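Local coordinates for amide synthase (Vibrio cholerae, PDB 1L5A), which acts as a nonribosomal peptide synthetase condensation enzyme, an amide synthase that probably forms an amide bond in the biosynthesis of vibriobactin, at residues 237-242 / 254-259; 248-253 / 330-335; 279-284 / 299-304; 232-237 / 334-339; 242-247 / 289-294. All coordinates share one frame; numbering follows the deposited sequence.

Interaction 1 (237-242 / 254-259); sequences ALVALC and PWLWLP
V239 meets L258 tip to tip: its CG1 lies 3.4 Å from L258 CD2, and its second methyl, CG2, is 3.7 Å from the same L258 CD2. One leucine methyl thus faces both branches of the valine fork. CG1 of V239 stands anti to the backbone N (chi1 171°) and CG2 anti to the carbonyl carbon, which spreads the two methyls at the end of a short, stiff side chain. L258 sets CG anti to its own carbonyl carbon and sends its branches across to the helix. One turn further along helix 234-249, C242 SG approaches L256 CD1 at 4.1 Å. That same methyl also reaches back to the helix backbone, 3.8 Å from V239 O. L256 therefore sits over the step between V239 and C242, while L258 takes the valine itself.

Residues two apart on a strand present their side chains to one face, and residues three apart on a helix lie on one side; L256 and L258 pair with V239 and C242 on that basis. The small polarisable sulfur and the branched valine suit a fully buried seam without any polar bond across it. I334 of the neighbouring strand also packs on C242 and L258, and I302 covers V239 from helix 291-307. The helix and strand axes run almost antiparallel, at 160°, and approach to 10.3 Å, the usual spacing for an alpha-helix laid on a beta-sheet. This alpha/beta layering is typical of the CoA-dependent acyltransferase fold to which condensation domains are related.

Interaction 2 (248-253 / 330-335); sequences SAEPDA and MSPFIN
E250 OE1 is held by H393 NE2, with a second, weak hydrogen bond to Y385 OH, while the other carboxylate oxygen, E250 OE2, rests 4.3 Å from P332 CD across the contact. The motif is a type I beta turn, E250 to A253, by which the chain leaves helix 234-249 on its way to strand 255-260; the backbone bond from A253 N to E250 O, 2.9 Å long, closes it. E250 is also the first residue to abandon helical backbone angles, and P251, whose ring fixes phi near the value needed, suits the second position of such a turn. The glutamate chain is extended through chi1 (-158°) and chi2 (164°), carrying its carboxylate far from the backbone and past the proline on the opposite segment.

The far side is P332, which follows a cis peptide bond, a form found mostly before proline, and leads into strand 333-337. Its CD is the atom that both turn residues approach, so the proline ring presents a compact apolar edge to one methyl and one carboxylate. No hydrogen bond crosses between the two segments. L246, a turn earlier in the helix, packs on the same ring, and R283 NH2 donates to A253 O, the carbonyl of the turn's last residue. Alanine suits that last position, since its short side chain points at the proline with nothing beyond CB. A single methyl completes the contact, with A253 CB standing 4.2 Å from P332 CD.

Interaction 3 (279-284 / 299-304); sequences LPLLRL and GQAIRS
This is a helix-on-strand contact made wholly of aliphatic groups: one flank of helix 291-307 lies against the end of strand 277-282 and the loop that leaves it. L281 does most of the work by straddling two helix residues with its forked tip. Its CD1 comes to 3.9 Å from A301 CB, and its CD2 to 4.1 Å from I302 CG1. A chi1 of 165° swings CG opposite the amide nitrogen and carries it toward the helix; chi2, at 70°, then turns the fork so that one methyl falls on A301 and the other on I302.

A301 suits its place because it offers a lone CB methyl against which both L281 and L284 rest. I302 instead holds CG1 anti to its carbonyl carbon and crosses L281 obliquely, with CG1 as its point of contact. Beyond the strand, L284 touches the alanine again, its CD1 4.3 Å from A301 CB, at the more open margin of the contact. No hydrogen bond links the two segments, and the packing depends on shape.

V239 of helix 234-249 packs on both L281 and I302, so the three side chains form one buried cluster between two helices and the sheet. On the outer side of helix 291-307, R303 makes cation-pi contacts with W264 and with W178 of a second subunit. Helices laid over one face of a beta layer, here over the antiparallel pair 255-260 and 277-282, are typical of the alpha/beta sandwich of condensation domains.

Interaction 4 (232-237 / 334-339); sequences IGWPDA and INILPF
W234 starts with its CB set off the line to the opposite strand, and the indole then swings back toward I336 and P338 as it extends. The site is the first turn of helix 234-249, with G233 as its N-cap, packed on strand 333-337 as part of the alpha/beta layering of the condensation domain. A chi1 of 59° places CG between the backbone N and the carbonyl carbon, which folds the ring over the next residue: P235 CD lies on one indole face, offset toward its rim. Farther out, the six-membered ring reaches the strand at I336 and the loop just beyond it at P338. CZ3 of W234 is 3.8 Å from I336 CG2, while W234 CZ2 and CH2 both meet P338 CB, each at 3.8 Å; both partners approach the ring obliquely.

P235 suits this first helical turn, where an imino nitrogen costs no helical hydrogen bond. The bond that begins the helix runs from A237 N to G233 O, 3.0 Å. I336, branched at CB as is common in strands, serves both neighbours with one methyl, and L238 packs on it from the next turn. S369 and P370 also touch the tryptophan. The contact closes where I336 CG2 comes within 3.9 Å of P235 CB.

Interaction 5 (242-247 / 289-294); sequences CALYLE and TSLGNY
L244 and Y294 both have CG trans to the amide nitrogen across the CA-CB bond (chi1 180° and -163°), and these extended settings send the leucine out from helix 234-249 and the phenol across from helix 291-307 to meet it. The two belong to the layer of helices that covers strands 255-260 and 277-282 of the condensation domain, and here they pack side chain to side chain in a buried contact, built around a CH-pi interaction at the start of the second helix. L244 CD1 stands over one face of the tyrosine ring, 4.0 Å from its centroid and 10° off the normal, so the methyl is almost centred. The ring also lies close to the leucine's root, with Y294 CE2 3.6 Å from L244 CB.

Tyrosine suits this place because its flat ring offers an apolar face to the leucine while its hydroxyl carries on to a polar partner: Y294 OH is hydrogen-bonded to L284 O, and passes A243 CB at 4.1 Å. A243, small and without branches, lets that hydroxyl run close to the helix. Nearby, E247 holds R283 in a salt bridge, joining the same loop to helix 234-249.

S290 is the N-cap of helix 291-307, its OG accepting from N293 N at 3.2 Å. L291, the first residue of that helix, crosses L244 at about a right angle and also packs on L418 and L419 of helix 415-420. Its CD1 takes the leucine's other branch, L244 CD2, at 3.8 Å.

In the fold
Four of the five contacts use helix 234-249: its first turn in interaction 4, its middle in interaction 1, its later turns in interaction 5, and its exit in interaction 2. Interaction 3 lies beside it, its centre about 8 Å from that of interaction 1, through the neighbouring strands 255-260 and 277-282. Interactions 3 and 5 share helix 291-307, and interactions 2 and 4, with centres about 17 Å apart, share strand 333-337. Along the chain, interactions 1, 3 and 5 are all nested within the loop that interaction 4 closes. Two helices are thereby fastened to one sheet layer, in one half of a condensation domain.

Interaction 1 (237-242 / 254-259)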
# COMPACT_ATOMS: atom_id res chain seq x y z
N ALA A 237 -1.49 21.20 -14.63
CA ALA A 237 -1.59 21.66 -16.02
C ALA A 237 -0.72 22.89 -16.24
O ALA A 237 -0.02 22.98 -17.25
CB ALA A 237 -3.04 21.97 -16.38
N LEU A 238 -0.77 23.83 -15.29
CA LEU A 238 0.02 25.05 -15.38
C LEU A 238 1.51 24.69 -15.32
O LEU A 238 2.33 25.35 -15.96
CB LEU A 238 -0.32 26.01 -14.24
CG LEU A 238 -1.70 26.67 -14.24
CD1 LEU A 238 -1.77 27.71 -13.14
CD2 LEU A 238 -1.95 27.34 -15.59
N VAL A 239 1.85 23.66 -14.55
CA VAL A 239 3.24 23.25 -14.44
C VAL A 239 3.73 22.77 -15.79
O VAL A 239 4.86 23.05 -16.19
CB VAL A 239 3.43 22.14 -13.39
CG1 VAL A 239 4.85 21.58 -13.45
CG2 VAL A 239 3.15 22.70 -12.00
N ALA A 240 2.85 22.06 -16.50
CA ALA A 240 3.15 21.53 -17.83
C ALA A 240 3.27 22.71 -18.79
O ALA A 240 4.28 22.83 -19.49
CB ALA A 240 2.03 20.59 -18.28
N LEU A 241 2.25 23.56 -18.81
CA LEU A 241 2.25 24.75 -19.66
C LEU A 241 3.47 25.61 -19.37
O LEU A 241 4.12 26.11 -20.28
CB LEU A 241 0.99 25.60 -19.43
CG LEU A 241 -0.29 25.11 -20.11
CD1 LEU A 241 -1.46 25.99 -19.68
CD2 LEU A 241 -0.12 25.14 -21.64
N CYS A 242 3.79 25.78 -18.10
CA CYS A 242 4.95 26.58 -17.74
C CYS A 242 6.21 25.95 -18.33
O CYS A 242 7.09 26.66 -18.81
CB CYS A 242 5.09 26.68 -16.22
SG CYS A 242 6.61 27.49 -15.70
N PRO A 254 17.20 22.92 -18.58
CA PRO A 254 16.47 21.66 -18.73
C PRO A 254 15.55 21.32 -17.56
O PRO A 254 14.67 20.48 -17.69
CB PRO A 254 17.59 20.63 -18.92
CG PRO A 254 18.69 21.20 -18.12
CD PRO A 254 18.64 22.68 -18.43
N TRP A 255 15.76 21.96 -16.42
CA TRP A 255 14.94 21.65 -15.26
C TRP A 255 13.97 22.72 -14.78
O TRP A 255 14.22 23.92 -14.92
CB TRP A 255 15.84 21.27 -14.12
CG TRP A 255 16.74 20.11 -14.41
CD1 TRP A 255 18.05 20.16 -14.79
CD2 TRP A 255 16.42 18.73 -14.24
NE1 TRP A 255 18.57 18.88 -14.85
CE2 TRP A 255 17.59 17.99 -14.51
CE3 TRP A 255 15.25 18.04 -13.88
CZ2 TRP A 255 17.63 16.59 -14.43
CZ3 TRP A 255 15.29 16.66 -13.79
CH2 TRP A 255 16.48 15.95 -14.06
N LEU A 256 12.84 22.27 -14.23
CA LEU A 256 11.82 23.14 -13.64
C LEU A 256 11.62 22.56 -12.25
O LEU A 256 11.28 21.39 -12.13
CB LEU A 256 10.49 23.04 -14.37
CG LEU A 256 9.63 24.31 -14.47
CD1 LEU A 256 8.17 23.89 -14.60
CD2 LEU A 256 9.82 25.22 -13.26
N TRP A 257 11.84 23.34 -11.19
CA TRP A 257 11.68 22.82 -9.85
C TRP A 257 10.27 23.04 -9.33
O TRP A 257 9.67 24.09 -9.59
CB TRP A 257 12.68 23.45 -8.89
CG TRP A 257 14.11 23.02 -9.14
CD1 TRP A 257 14.95 23.49 -10.10
CD2 TRP A 257 14.84 22.02 -8.42
NE1 TRP A 257 16.17 22.85 -10.01
CE2 TRP A 257 16.13 21.94 -8.99
CE3 TRP A 257 14.53 21.18 -7.34
CZ2 TRP A 257 17.11 21.07 -8.53
CZ3 TRP A 257 15.51 20.30 -6.86
CH2 TRP A 257 16.79 20.25 -7.46
N LEU A 258 9.78 22.04 -8.61
CA LEU A 258 8.43 22.01 -8.04
C LEU A 258 8.43 21.70 -6.56
O LEU A 258 9.37 21.10 -6.03
CB LEU A 258 7.60 20.88 -8.63
CG LEU A 258 7.33 20.77 -10.10
CD1 LEU A 258 6.67 19.44 -10.36
CD2 LEU A 258 6.44 21.92 -10.52
N PRO A 259 7.35 22.10 -5.88
CA PRO A 259 7.30 21.79 -4.46
C PRO A 259 6.26 20.67 -4.34
O PRO A 259 5.11 20.86 -4.77
CB PRO A 259 6.84 23.11 -3.83
CG PRO A 259 5.87 23.61 -4.81
CD PRO A 259 6.47 23.25 -6.19

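Interaction 2 (248-253 / 330-335)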
# COMPACT_ATOMS: atom_id res chain seq x y z
N SER A 248 10.96 27.82 -25.12
CA SER A 248 11.44 28.92 -25.93
C SER A 248 12.12 29.96 -25.05
O SER A 248 13.26 30.34 -25.28
CB SER A 248 10.29 29.58 -26.67
OG SER A 248 9.39 30.17 -25.76
N ALA A 249 11.40 30.39 -24.01
CA ALA A 249 11.87 31.41 -23.08
C ALA A 249 13.22 31.16 -22.39
O ALA A 249 13.92 32.11 -22.06
CB ALA A 249 10.79 31.68 -22.03
N GLU A 250 13.58 29.91 -22.18
CA GLU A 250 14.84 29.60 -21.51
C GLU A 250 15.23 28.16 -21.85
O GLU A 250 15.42 27.32 -20.97
CB GLU A 250 14.69 29.79 -19.99
CG GLU A 250 15.99 30.02 -19.21
CD GLU A 250 15.76 30.59 -17.81
OE1 GLU A 250 15.05 31.61 -17.70
OE2 GLU A 250 16.29 30.03 -16.82
N PRO A 251 15.36 27.86 -23.14
CA PRO A 251 15.71 26.53 -23.63
C PRO A 251 16.91 25.86 -22.95
O PRO A 251 16.93 24.63 -22.80
CB PRO A 251 15.96 26.76 -25.12
CG PRO A 251 16.52 28.16 -25.13
CD PRO A 251 15.57 28.87 -24.19
N ASP A 252 17.89 26.65 -22.53
CA ASP A 252 19.08 26.10 -21.88
C ASP A 252 18.87 25.60 -20.45
O ASP A 252 19.79 25.04 -19.84
CB ASP A 252 20.20 27.13 -21.93
CG ASP A 252 20.53 27.54 -23.35
OD1 ASP A 252 20.75 26.64 -24.18
OD2 ASP A 252 20.55 28.76 -23.62
N ALA A 253 17.67 25.81 -19.92
CA ALA A 253 17.35 25.35 -18.58
C ALA A 253 16.54 24.06 -18.74
O ALA A 253 15.35 24.08 -19.04
CB ALA A 253 16.53 26.41 -17.84
N MET A 330 17.76 25.46 -6.87
CA MET A 330 16.41 25.11 -7.32
C MET A 330 15.74 26.20 -8.13
O MET A 330 14.76 26.80 -7.70
CB MET A 330 15.56 24.70 -6.13
CG MET A 330 16.09 23.41 -5.50
SD MET A 330 15.60 23.11 -3.80
CE MET A 330 16.98 22.06 -3.19
N SER A 331 16.26 26.44 -9.33
CA SER A 331 15.69 27.45 -10.21
C SER A 331 15.85 27.03 -11.66
O SER A 331 16.83 26.41 -12.02
CB SER A 331 16.38 28.79 -9.98
OG SER A 331 15.75 29.81 -10.74
N PRO A 332 14.88 27.35 -12.51
CA PRO A 332 13.62 28.06 -12.23
C PRO A 332 12.66 27.24 -11.36
O PRO A 332 12.68 26.01 -11.37
CB PRO A 332 13.08 28.36 -13.64
CG PRO A 332 13.59 27.22 -14.44
CD PRO A 332 15.02 27.07 -13.94
N PHE A 333 11.80 27.93 -10.62
CA PHE A 333 10.89 27.28 -9.68
C PHE A 333 9.43 27.70 -9.89
O PHE A 333 9.15 28.88 -10.13
CB PHE A 333 11.34 27.67 -8.27
CG PHE A 333 10.77 26.81 -7.19
CD1 PHE A 333 11.52 25.77 -6.64
CD2 PHE A 333 9.48 27.03 -6.70
CE1 PHE A 333 11.00 24.97 -5.62
CE2 PHE A 333 8.95 26.23 -5.68
CZ PHE A 333 9.71 25.20 -5.14
N ILE A 334 8.51 26.75 -9.80
CA ILE A 334 7.10 27.09 -9.95
C ILE A 334 6.30 26.73 -8.69
O ILE A 334 6.54 25.73 -8.04
CB ILE A 334 6.49 26.45 -11.23
CG1 ILE A 334 5.06 26.93 -11.43
CG2 ILE A 334 6.52 24.94 -11.14
CD1 ILE A 334 4.49 26.59 -12.77
N ASN A 335 5.37 27.60 -8.33
CA ASN A 335 4.55 27.44 -7.12
C ASN A 335 3.12 27.72 -7.51
O ASN A 335 2.85 28.69 -8.23
CB ASN A 335 4.92 28.49 -6.07
CG ASN A 335 5.54 27.91 -4.83
OD1 ASN A 335 4.94 27.06 -4.17
ND2 ASN A 335 6.74 28.37 -4.49

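Interaction 3 (279-284 / 299-304)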
# COMPACT_ATOMS: atom_id res chain seq x y z
N LEU A 279 11.52 19.25 -5.78
CA LEU A 279 11.94 18.23 -6.73
C LEU A 279 12.13 18.75 -8.14
O LEU A 279 11.42 19.65 -8.59
CB LEU A 279 10.93 17.07 -6.73
CG LEU A 279 10.67 16.45 -5.35
CD1 LEU A 279 9.43 15.55 -5.40
CD2 LEU A 279 11.88 15.69 -4.92
N PRO A 280 13.11 18.19 -8.86
CA PRO A 280 13.31 18.67 -10.22
C PRO A 280 12.56 17.83 -11.27
O PRO A 280 12.58 16.61 -11.23
CB PRO A 280 14.83 18.61 -10.38
CG PRO A 280 15.18 17.38 -9.59
CD PRO A 280 14.32 17.52 -8.35
N LEU A 281 11.88 18.52 -12.18
CA LEU A 281 11.13 17.94 -13.28
C LEU A 281 11.97 18.17 -14.54
O LEU A 281 12.36 19.30 -14.82
CB LEU A 281 9.77 18.65 -13.47
CG LEU A 281 9.03 18.39 -14.79
CD1 LEU A 281 8.54 16.96 -14.80
CD2 LEU A 281 7.84 19.35 -14.97
N LEU A 282 12.27 17.11 -15.27
CA LEU A 282 13.05 17.27 -16.50
C LEU A 282 11.99 17.62 -17.51
O LEU A 282 11.08 16.82 -17.74
CB LEU A 282 13.75 15.97 -16.88
CG LEU A 282 14.82 16.14 -17.97
CD1 LEU A 282 15.80 17.24 -17.54
CD2 LEU A 282 15.57 14.83 -18.20
N ARG A 283 12.08 18.81 -18.08
CA ARG A 283 11.07 19.24 -19.02
C ARG A 283 11.13 18.44 -20.30
O ARG A 283 12.21 18.16 -20.83
CB ARG A 283 11.23 20.73 -19.34
CG ARG A 283 11.19 21.62 -18.11
CD ARG A 283 11.34 23.10 -18.44
NE ARG A 283 12.52 23.36 -19.27
CZ ARG A 283 12.49 23.40 -20.59
NH1 ARG A 283 11.34 23.21 -21.24
NH2 ARG A 283 13.62 23.60 -21.27
N LEU A 284 9.96 18.06 -20.79
CA LEU A 284 9.85 17.31 -22.02
C LEU A 284 10.05 18.26 -23.21
O LEU A 284 9.71 19.44 -23.15
CB LEU A 284 8.47 16.67 -22.13
CG LEU A 284 8.19 15.31 -21.50
CD1 LEU A 284 8.68 15.25 -20.06
CD2 LEU A 284 6.68 15.04 -21.60
N GLY A 299 2.08 15.60 -17.38
CA GLY A 299 1.32 15.20 -16.21
C GLY A 299 1.81 13.89 -15.61
O GLY A 299 1.88 13.74 -14.38
N GLN A 300 2.15 12.94 -16.47
CA GLN A 300 2.64 11.65 -16.01
C GLN A 300 3.99 11.81 -15.37
O GLN A 300 4.26 11.22 -14.31
CB GLN A 300 2.72 10.65 -17.18
CG GLN A 300 1.38 10.32 -17.84
CD GLN A 300 1.52 9.36 -19.03
OE1 GLN A 300 2.18 8.31 -18.93
NE2 GLN A 300 0.90 9.70 -20.16
N ALA A 301 4.85 12.60 -16.00
CA ALA A 301 6.19 12.85 -15.49
C ALA A 301 6.07 13.52 -14.12
O ALA A 301 6.81 13.20 -13.18
CB ALA A 301 6.97 13.75 -16.46
N ILE A 302 5.13 14.46 -14.02
CA ILE A 302 4.91 15.15 -12.76
C ILE A 302 4.42 14.16 -11.72
O ILE A 302 4.97 14.09 -10.61
CB ILE A 302 3.88 16.28 -12.91
CG1 ILE A 302 4.48 17.40 -13.77
CG2 ILE A 302 3.50 16.81 -11.53
CD1 ILE A 302 3.47 18.43 -14.25
N ARG A 303 3.40 13.38 -12.09
CA ARG A 303 2.83 12.38 -11.18
C ARG A 303 3.92 11.46 -10.64
O ARG A 303 3.96 11.12 -9.45
CB ARG A 303 1.82 11.52 -11.92
CG ARG A 303 1.12 10.57 -11.00
CD ARG A 303 -0.14 11.25 -10.54
NE ARG A 303 -0.16 11.51 -9.12
CZ ARG A 303 -0.89 12.49 -8.58
NH1 ARG A 303 -1.63 13.27 -9.36
NH2 ARG A 303 -0.86 12.69 -7.27
N SER A 304 4.77 11.03 -11.55
CA SER A 304 5.87 10.17 -11.21
C SER A 304 6.70 10.83 -10.11
O SER A 304 7.21 10.15 -9.23
CB SER A 304 6.71 9.92 -12.46
OG SER A 304 7.83 9.13 -12.16

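Interaction 4 (232-237 / 334-339)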
# COMPACT_ATOMS: atom_id res chain seq x y z
N ILE A 232 -5.99 15.79 -15.69
CA ILE A 232 -5.06 16.37 -14.73
C ILE A 232 -5.73 17.61 -14.15
O ILE A 232 -6.64 18.16 -14.77
CB ILE A 232 -3.71 16.79 -15.38
CG1 ILE A 232 -3.94 17.78 -16.51
CG2 ILE A 232 -2.95 15.55 -15.86
CD1 ILE A 232 -2.65 18.26 -17.15
N GLY A 233 -5.31 18.02 -12.96
CA GLY A 233 -5.89 19.21 -12.35
C GLY A 233 -5.22 20.44 -12.95
O GLY A 233 -4.12 20.33 -13.52
N TRP A 234 -5.84 21.61 -12.82
CA TRP A 234 -5.23 22.80 -13.38
C TRP A 234 -3.85 23.12 -12.83
O TRP A 234 -2.99 23.61 -13.56
CB TRP A 234 -6.15 24.02 -13.26
CG TRP A 234 -6.54 24.38 -11.91
CD1 TRP A 234 -7.62 23.93 -11.22
CD2 TRP A 234 -5.91 25.34 -11.07
NE1 TRP A 234 -7.72 24.56 -10.01
CE2 TRP A 234 -6.67 25.43 -9.89
CE3 TRP A 234 -4.76 26.14 -11.20
CZ2 TRP A 234 -6.34 26.30 -8.84
CZ3 TRP A 234 -4.42 27.00 -10.17
CH2 TRP A 234 -5.21 27.07 -9.00
N PRO A 235 -3.61 22.86 -11.53
CA PRO A 235 -2.26 23.17 -11.03
C PRO A 235 -1.19 22.39 -11.84
O PRO A 235 -0.26 22.98 -12.38
CB PRO A 235 -2.32 22.74 -9.57
CG PRO A 235 -3.76 23.03 -9.21
CD PRO A 235 -4.51 22.51 -10.42
N ASP A 236 -1.34 21.07 -11.93
CA ASP A 236 -0.41 20.24 -12.68
C ASP A 236 -0.37 20.69 -14.14
O ASP A 236 0.66 20.55 -14.81
CB ASP A 236 -0.83 18.77 -12.65
CG ASP A 236 -0.28 18.02 -11.45
OD1 ASP A 236 0.52 18.60 -10.68
OD2 ASP A 236 -0.64 16.83 -11.30
N ALA A 237 -1.49 21.20 -14.63
CA ALA A 237 -1.59 21.66 -16.02
C ALA A 237 -0.72 22.89 -16.24
O ALA A 237 -0.02 22.98 -17.25
CB ALA A 237 -3.04 21.97 -16.38
N ILE A 334 8.51 26.75 -9.80
CA ILE A 334 7.10 27.09 -9.95
C ILE A 334 6.30 26.73 -8.69
O ILE A 334 6.54 25.73 -8.04
CB ILE A 334 6.49 26.45 -11.23
CG1 ILE A 334 5.06 26.93 -11.43
CG2 ILE A 334 6.52 24.94 -11.14
CD1 ILE A 334 4.49 26.59 -12.77
N ASN A 335 5.37 27.60 -8.33
CA ASN A 335 4.55 27.44 -7.12
C ASN A 335 3.12 27.72 -7.51
O ASN A 335 2.85 28.69 -8.23
CB ASN A 335 4.92 28.49 -6.07
CG ASN A 335 5.54 27.91 -4.83
OD1 ASN A 335 4.94 27.06 -4.17
ND2 ASN A 335 6.74 28.37 -4.49
N ILE A 336 2.21 26.89 -7.04
CA ILE A 336 0.80 27.13 -7.31
C ILE A 336 0.16 27.37 -5.95
O ILE A 336 0.26 26.53 -5.06
CB ILE A 336 0.11 25.95 -7.97
CG1 ILE A 336 0.80 25.57 -9.30
CG2 ILE A 336 -1.34 26.29 -8.15
CD1 ILE A 336 0.72 26.64 -10.39
N LEU A 337 -0.47 28.52 -5.78
CA LEU A 337 -1.14 28.85 -4.52
C LEU A 337 -2.64 28.94 -4.78
O LEU A 337 -3.16 30.01 -5.08
CB LEU A 337 -0.59 30.17 -3.99
CG LEU A 337 0.94 30.06 -3.85
CD1 LEU A 337 1.47 31.32 -3.19
CD2 LEU A 337 1.31 28.81 -3.04
N PRO A 338 -3.34 27.80 -4.63
CA PRO A 338 -4.78 27.61 -4.85
C PRO A 338 -5.75 27.84 -3.71
O PRO A 338 -6.94 28.09 -3.95
CB PRO A 338 -4.84 26.17 -5.33
CG PRO A 338 -3.88 25.51 -4.36
CD PRO A 338 -2.71 26.52 -4.24
N PHE A 339 -5.27 27.74 -2.48
CA PHE A 339 -6.13 27.87 -1.31
C PHE A 339 -6.73 29.24 -0.98
O PHE A 339 -6.04 30.25 -1.05
CB PHE A 339 -5.37 27.33 -0.11
CG PHE A 339 -4.86 25.94 -0.31
CD1 PHE A 339 -3.54 25.61 -0.03
CD2 PHE A 339 -5.73 24.93 -0.75
CE1 PHE A 339 -3.09 24.31 -0.17
CE2 PHE A 339 -5.30 23.62 -0.89
CZ PHE A 339 -3.97 23.30 -0.60

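Interaction 5 (242-247 / 289-294)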
# COMPACT_ATOMS: atom_id res chain seq x y z
N CYS A 242 3.79 25.78 -18.10
CA CYS A 242 4.95 26.58 -17.74
C CYS A 242 6.21 25.95 -18.33
O CYS A 242 7.09 26.66 -18.81
CB CYS A 242 5.09 26.68 -16.22
SG CYS A 242 6.61 27.49 -15.70
N ALA A 243 6.31 24.62 -18.30
CA ALA A 243 7.49 23.97 -18.86
C ALA A 243 7.53 24.14 -20.38
O ALA A 243 8.61 24.28 -20.96
CB ALA A 243 7.50 22.50 -18.50
N LEU A 244 6.37 24.10 -21.02
CA LEU A 244 6.29 24.28 -22.47
C LEU A 244 6.87 25.66 -22.78
O LEU A 244 7.71 25.82 -23.66
CB LEU A 244 4.84 24.21 -22.95
CG LEU A 244 4.60 24.37 -24.45
CD1 LEU A 244 5.44 23.34 -25.22
CD2 LEU A 244 3.12 24.19 -24.77
N TYR A 245 6.38 26.65 -22.03
CA TYR A 245 6.80 28.04 -22.17
C TYR A 245 8.31 28.22 -22.05
O TYR A 245 8.91 28.96 -22.82
CB TYR A 245 6.10 28.87 -21.10
CG TYR A 245 6.77 30.18 -20.82
CD1 TYR A 245 6.71 31.23 -21.73
CD2 TYR A 245 7.50 30.37 -19.64
CE1 TYR A 245 7.37 32.44 -21.48
CE2 TYR A 245 8.15 31.57 -19.38
CZ TYR A 245 8.09 32.60 -20.30
OH TYR A 245 8.75 33.77 -20.04
N LEU A 246 8.91 27.53 -21.10
CA LEU A 246 10.34 27.61 -20.88
C LEU A 246 11.11 26.96 -22.01
O LEU A 246 12.33 27.06 -22.07
CB LEU A 246 10.72 26.94 -19.55
CG LEU A 246 10.15 27.54 -18.26
CD1 LEU A 246 10.50 26.65 -17.07
CD2 LEU A 246 10.69 28.96 -18.04
N GLU A 247 10.40 26.31 -22.92
CA GLU A 247 11.07 25.66 -24.04
C GLU A 247 11.69 26.73 -24.93
O GLU A 247 12.79 26.57 -25.44
CB GLU A 247 10.08 24.81 -24.85
CG GLU A 247 10.76 23.83 -25.80
CD GLU A 247 11.44 22.69 -25.07
OE1 GLU A 247 12.08 22.93 -24.02
OE2 GLU A 247 11.36 21.54 -25.56
N THR A 289 5.65 16.59 -31.28
CA THR A 289 4.61 16.21 -30.35
C THR A 289 3.51 17.23 -30.40
O THR A 289 3.75 18.39 -30.71
CB THR A 289 5.10 16.18 -28.89
OG1 THR A 289 6.28 15.37 -28.79
CG2 THR A 289 4.02 15.62 -27.98
N SER A 290 2.31 16.79 -30.06
CA SER A 290 1.17 17.67 -30.04
C SER A 290 1.06 18.27 -28.65
O SER A 290 1.58 17.71 -27.68
CB SER A 290 -0.10 16.89 -30.37
OG SER A 290 -0.15 15.68 -29.64
N LEU A 291 0.39 19.41 -28.55
CA LEU A 291 0.18 20.08 -27.28
C LEU A 291 -0.52 19.06 -26.38
O LEU A 291 -0.17 18.87 -25.21
CB LEU A 291 -0.71 21.31 -27.47
CG LEU A 291 -1.34 21.99 -26.26
CD1 LEU A 291 -0.29 22.75 -25.48
CD2 LEU A 291 -2.44 22.93 -26.72
N GLY A 292 -1.52 18.39 -26.97
CA GLY A 292 -2.27 17.39 -26.24
C GLY A 292 -1.36 16.33 -25.66
O GLY A 292 -1.48 15.98 -24.49
N ASN A 293 -0.45 15.82 -26.47
CA ASN A 293 0.45 14.80 -25.97
C ASN A 293 1.46 15.41 -24.99
O ASN A 293 1.98 14.73 -24.10
CB ASN A 293 1.18 14.12 -27.14
N TYR A 294 1.73 16.71 -25.13
CA TYR A 294 2.67 17.37 -24.23
C TYR A 294 2.10 17.41 -22.82
O TYR A 294 2.74 16.98 -21.86
CB TYR A 294 2.98 18.79 -24.71
CG TYR A 294 4.23 19.35 -24.07
CD1 TYR A 294 5.48 18.97 -24.53
CD2 TYR A 294 4.15 20.20 -22.96
CE1 TYR A 294 6.65 19.43 -23.90
CE2 TYR A 294 5.31 20.67 -22.32
CZ TYR A 294 6.55 20.28 -22.80
OH TYR A 294 7.70 20.70 -22.17